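Local coordinates for acetyltransferase (Sinorhizobium meliloti, PDB 4JXQ) that acetylates phosphinothricin as a GNAT-superfamily acetyltransferase, transferring the acetyl group of acetyl-CoA, at the interface of chains A and B. Sequence-based numbering; all coordinates share one arbitrary frame. Chains: chain A/B, Acetyltransferase.

Contact 1: the interface of chains A and B. Residues chain A 80, 82-83, 174; chain B 149-151, 156.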
# COMPACT_ATOMS: atom_id res chain seq x y z
N ALA A 80 -7.03 -9.04 6.79
CA ALA A 80 -5.99 -9.33 7.76
C ALA A 80 -5.27 -8.07 8.24
O ALA A 80 -4.63 -8.14 9.27
CB ALA A 80 -5.04 -10.39 7.31
N ARG A 82 -6.80 -5.38 9.27
CA ARG A 82 -7.78 -4.51 9.93
C ARG A 82 -7.28 -3.86 11.23
O ARG A 82 -7.80 -2.83 11.59
CB ARG A 82 -9.12 -5.25 10.17
CG ARG A 82 -9.01 -6.41 11.12
CD ARG A 82 -10.28 -7.28 10.94
NE ARG A 82 -10.32 -8.46 11.76
CZ ARG A 82 -9.69 -9.61 11.56
NH1 ARG A 82 -8.87 -9.75 10.52
NH2 ARG A 82 -9.85 -10.63 12.39
N PHE A 83 -6.29 -4.45 11.88
CA PHE A 83 -5.74 -3.87 13.16
C PHE A 83 -4.60 -2.94 12.87
O PHE A 83 -4.00 -2.41 13.81
CB PHE A 83 -5.30 -4.98 14.10
CG PHE A 83 -6.42 -5.94 14.40
CD1 PHE A 83 -7.44 -5.53 15.26
CD2 PHE A 83 -6.51 -7.19 13.82
CE1 PHE A 83 -8.54 -6.41 15.50
CE2 PHE A 83 -7.60 -8.00 14.03
CZ PHE A 83 -8.57 -7.61 14.86
N PRO A 174 -6.62 -9.87 19.41
CA PRO A 174 -7.68 -8.89 19.56
C PRO A 174 -9.01 -9.54 19.91
O PRO A 174 -9.32 -10.63 19.46
CB PRO A 174 -7.83 -8.21 18.19
CG PRO A 174 -6.47 -8.34 17.65
CD PRO A 174 -6.04 -9.77 18.10
N THR B 149 1.54 -6.99 11.39
CA THR B 149 0.68 -6.15 10.60
C THR B 149 -0.52 -6.91 10.04
O THR B 149 -1.48 -6.25 9.62
CB THR B 149 1.49 -5.43 9.49
OG1 THR B 149 2.35 -6.39 8.84
CG2 THR B 149 2.26 -4.29 10.05
N GLY B 150 -0.47 -8.23 9.98
CA GLY B 150 -1.61 -9.02 9.60
C GLY B 150 -2.10 -9.84 10.76
O GLY B 150 -1.32 -10.22 11.65
N PHE B 151 -3.36 -10.24 10.73
CA PHE B 151 -3.92 -11.16 11.70
C PHE B 151 -4.80 -12.15 10.92
O PHE B 151 -5.76 -11.71 10.28
CB PHE B 151 -4.73 -10.46 12.77
CG PHE B 151 -5.13 -11.40 13.90
CD1 PHE B 151 -4.20 -11.74 14.87
CD2 PHE B 151 -6.35 -12.06 13.93
CE1 PHE B 151 -4.52 -12.62 15.88
CE2 PHE B 151 -6.65 -12.93 14.93
CZ PHE B 151 -5.74 -13.25 15.89
N TRP B 156 -0.85 -13.41 14.65
CA TRP B 156 -0.19 -12.27 14.11
C TRP B 156 0.82 -12.63 13.07
O TRP B 156 1.57 -13.59 13.23
CB TRP B 156 0.51 -11.43 15.22
CG TRP B 156 -0.46 -10.78 16.18
CD1 TRP B 156 -0.68 -11.09 17.49
CD2 TRP B 156 -1.33 -9.66 15.86
NE1 TRP B 156 -1.59 -10.22 18.01
CE2 TRP B 156 -2.04 -9.35 17.03
CE3 TRP B 156 -1.60 -8.95 14.68
CZ2 TRP B 156 -2.98 -8.34 17.06
CZ3 TRP B 156 -2.53 -7.96 14.73
CH2 TRP B 156 -3.22 -7.67 15.88
O HOH W 1 -4.09 -6.28 11.31
O HOH W 2 -7.93 -12.02 8.79

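Contact 2: the interface of chains A and B. Residues chain A 146-149; chain B 84, 119, 121, 163.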
# COMPACT_ATOMS: atom_id res chain seq x y z
N MSE A 146 12.30 2.67 0.67
CA MSE A 146 12.08 2.13 -0.68
C MSE A 146 12.55 3.18 -1.68
O MSE A 146 11.90 4.22 -1.96
CB MSE A 146 10.60 1.82 -0.86
CG MSE A 146 9.94 1.25 0.36
SE MSE A 146 10.78 -0.42 0.79
CE MSE A 146 9.14 -0.52 -0.14
N LYS A 147 13.76 2.96 -2.18
CA LYS A 147 14.48 3.95 -2.98
C LYS A 147 13.87 4.16 -4.34
O LYS A 147 13.47 3.19 -5.01
CB LYS A 147 15.95 3.61 -3.11
CG LYS A 147 16.68 3.70 -1.75
CD LYS A 147 18.15 3.44 -1.89
CE LYS A 147 18.45 2.10 -2.53
NZ LYS A 147 18.37 0.97 -1.54
N ALA A 148 13.77 5.39 -4.75
CA ALA A 148 13.47 5.78 -6.13
C ALA A 148 12.15 5.19 -6.56
O ALA A 148 11.98 4.76 -7.71
CB ALA A 148 14.61 5.42 -7.07
N THR A 149 11.19 5.17 -5.64
CA THR A 149 9.86 4.65 -5.86
C THR A 149 8.84 5.69 -6.30
O THR A 149 7.78 5.31 -6.83
CB THR A 149 9.36 3.90 -4.62
OG1 THR A 149 9.64 4.67 -3.44
CG2 THR A 149 9.99 2.58 -4.52
N LEU B 84 6.66 2.31 -10.56
CA LEU B 84 6.80 1.26 -9.59
C LEU B 84 5.66 0.23 -9.84
O LEU B 84 4.47 0.62 -9.93
CB LEU B 84 6.65 1.82 -8.19
CG LEU B 84 6.53 0.79 -7.04
CD1 LEU B 84 7.78 -0.06 -6.91
CD2 LEU B 84 6.21 1.51 -5.73
N GLN B 119 11.08 0.09 -10.95
CA GLN B 119 11.25 -0.58 -9.67
C GLN B 119 10.11 -1.58 -9.53
O GLN B 119 9.00 -1.30 -9.96
CB GLN B 119 11.21 0.41 -8.50
CG GLN B 119 12.25 1.54 -8.55
CD GLN B 119 13.67 1.11 -8.32
OE1 GLN B 119 13.95 0.11 -7.63
NE2 GLN B 119 14.60 1.90 -8.85
N ILE B 121 8.34 -3.84 -6.31
CA ILE B 121 8.19 -4.18 -4.87
C ILE B 121 7.33 -5.48 -4.73
O ILE B 121 6.37 -5.74 -5.47
CB ILE B 121 7.54 -2.98 -4.15
CG1 ILE B 121 7.42 -3.21 -2.64
CG2 ILE B 121 6.13 -2.66 -4.68
CD1 ILE B 121 7.13 -1.87 -1.97
N GLN B 163 12.45 -5.30 -2.69
CA GLN B 163 12.50 -4.43 -3.88
C GLN B 163 13.61 -4.88 -4.80
O GLN B 163 14.67 -5.30 -4.37
CB GLN B 163 12.73 -2.98 -3.43
CG GLN B 163 12.59 -1.97 -4.53
CD GLN B 163 12.68 -0.57 -4.02
OE1 GLN B 163 12.46 -0.32 -2.84
NE2 GLN B 163 13.00 0.36 -4.90
O HOH W 3 13.61 4.30 -10.17
O HOH W 4 14.97 0.35 -1.71

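Contact 1: the interface of chains A and B
The backbone amide of B:Phe151, in strand 149-152, donates a hydrogen bond to the carbonyl of A:Ala80 in the 3-10 helix 79-81, with N and O 2.8 Å apart. The bond is bent, with an angle of 140° at the hydrogen. Two waters extend this polar edge. Water 1 also lies 2.8 Å from A:Ala80 O and joins it to A:Phe83 N and B:Thr149 O. Water 2 connects the A:Arg82 guanidinium to the main chain, lying 2.6 Å from B:Phe151 O and 3.0 Å from A:Arg82 NH1.

The apolar contacts centre on two aromatic side chains of chain B that pack on each other, B:Phe151 CD1 sitting over the centre of one face of the B:Trp156 indole. From that same side the A:Pro174 ring reaches the benzo rim, its CD 3.5 Å from B:Trp156 CZ2. A:Phe83 meets the tryptophan at its edge, with CB in the indole plane and 3.8 Å from CH2. Its own ring is sandwiched within chain A: A:Pro174 CG lies over the centre of one face and A:Arg82 CG toward the rim of the other. CB of B:Phe151 lies 3.9 Å from A:Phe83 CD2; CG anti to the backbone N (chi1 -171°) then carries the ring past this contact towards A:Pro174, whose CD sits over its face near the rim. The patch joins a loop-borne apolar cluster of one subunit to the partner's strands, and probably helps hold a dimer together.

Contact 2: the interface of chains A and B
The B:Gln163 amide meets the main chain of A:Lys147, whose carbonyl oxygen lies at the amide's edge, almost exactly in its plane. A:Thr149 CG2 lies to one side of that plane, near NE2, while water 4 approaches OE1 from the other side. The neighbouring amide, that of B:Gln119, has one face turned to chain A: the carbonyl oxygen of A:Lys147 stands above its CD, and the methyl of A:Ala148 lies over the same face, 3.9 Å from NE2.

B:Gln163 NE2 bonds to A:Lys147 O at 2.9 Å, on a carbonyl lone pair, with an angle of 151° at the hydrogen. The same nitrogen donates to B:Gln119 OE1 within chain B, there arriving well above the acceptor's carbonyl plane. These two bonds fix the amide's rotation and direct its OE1 to water 4, 2.8 Å away, which also contacts A:Lys147 N. An extended chain, with CG anti to the backbone N (chi1 -171°), carries the B:Gln163 amide across to strand 141-147. CG of B:Gln119, beside the backbone N (chi1 -58°), comes 3.3 Å from A:Ala148 O, and the bend at chi2 swings the amide beneath A:Lys147 O and towards water 3, through which its NE2 reaches A:Ala148 O.

Apolar contacts flank the amides. A:Thr149 and B:Leu84 lie side by side and point the same way, with CG2 4.1 Å from CD2. Selenomethionine A:Met146 crosses B:Ile121 at about a right angle, but the modelled position of its CE is doubtful. The turn is tied internally by the A:Thr149 hydroxyl, whose OG1 donates to A:Met146 O at 2.7 Å from above the carbonyl plane.

The centres of the C-alpha atoms of contact 1 and contact 2 lie about 25 Å apart, and the two share strands 149-152 and 155-165. Strand 155-165 supplies B:Trp156 near its start to contact 1 and B:Gln163 near its far end to contact 2. Residue 149 appears in both, from chain B in contact 1 and from chain A in contact 2. Because the interface is two-fold symmetric, both contacts are repeated with the chains exchanged, and the twin of contact 2 adjoins contact 1 through B:Thr149. This reciprocal arrangement is consistent with a homodimer, although the structure alone does not show the state in solution.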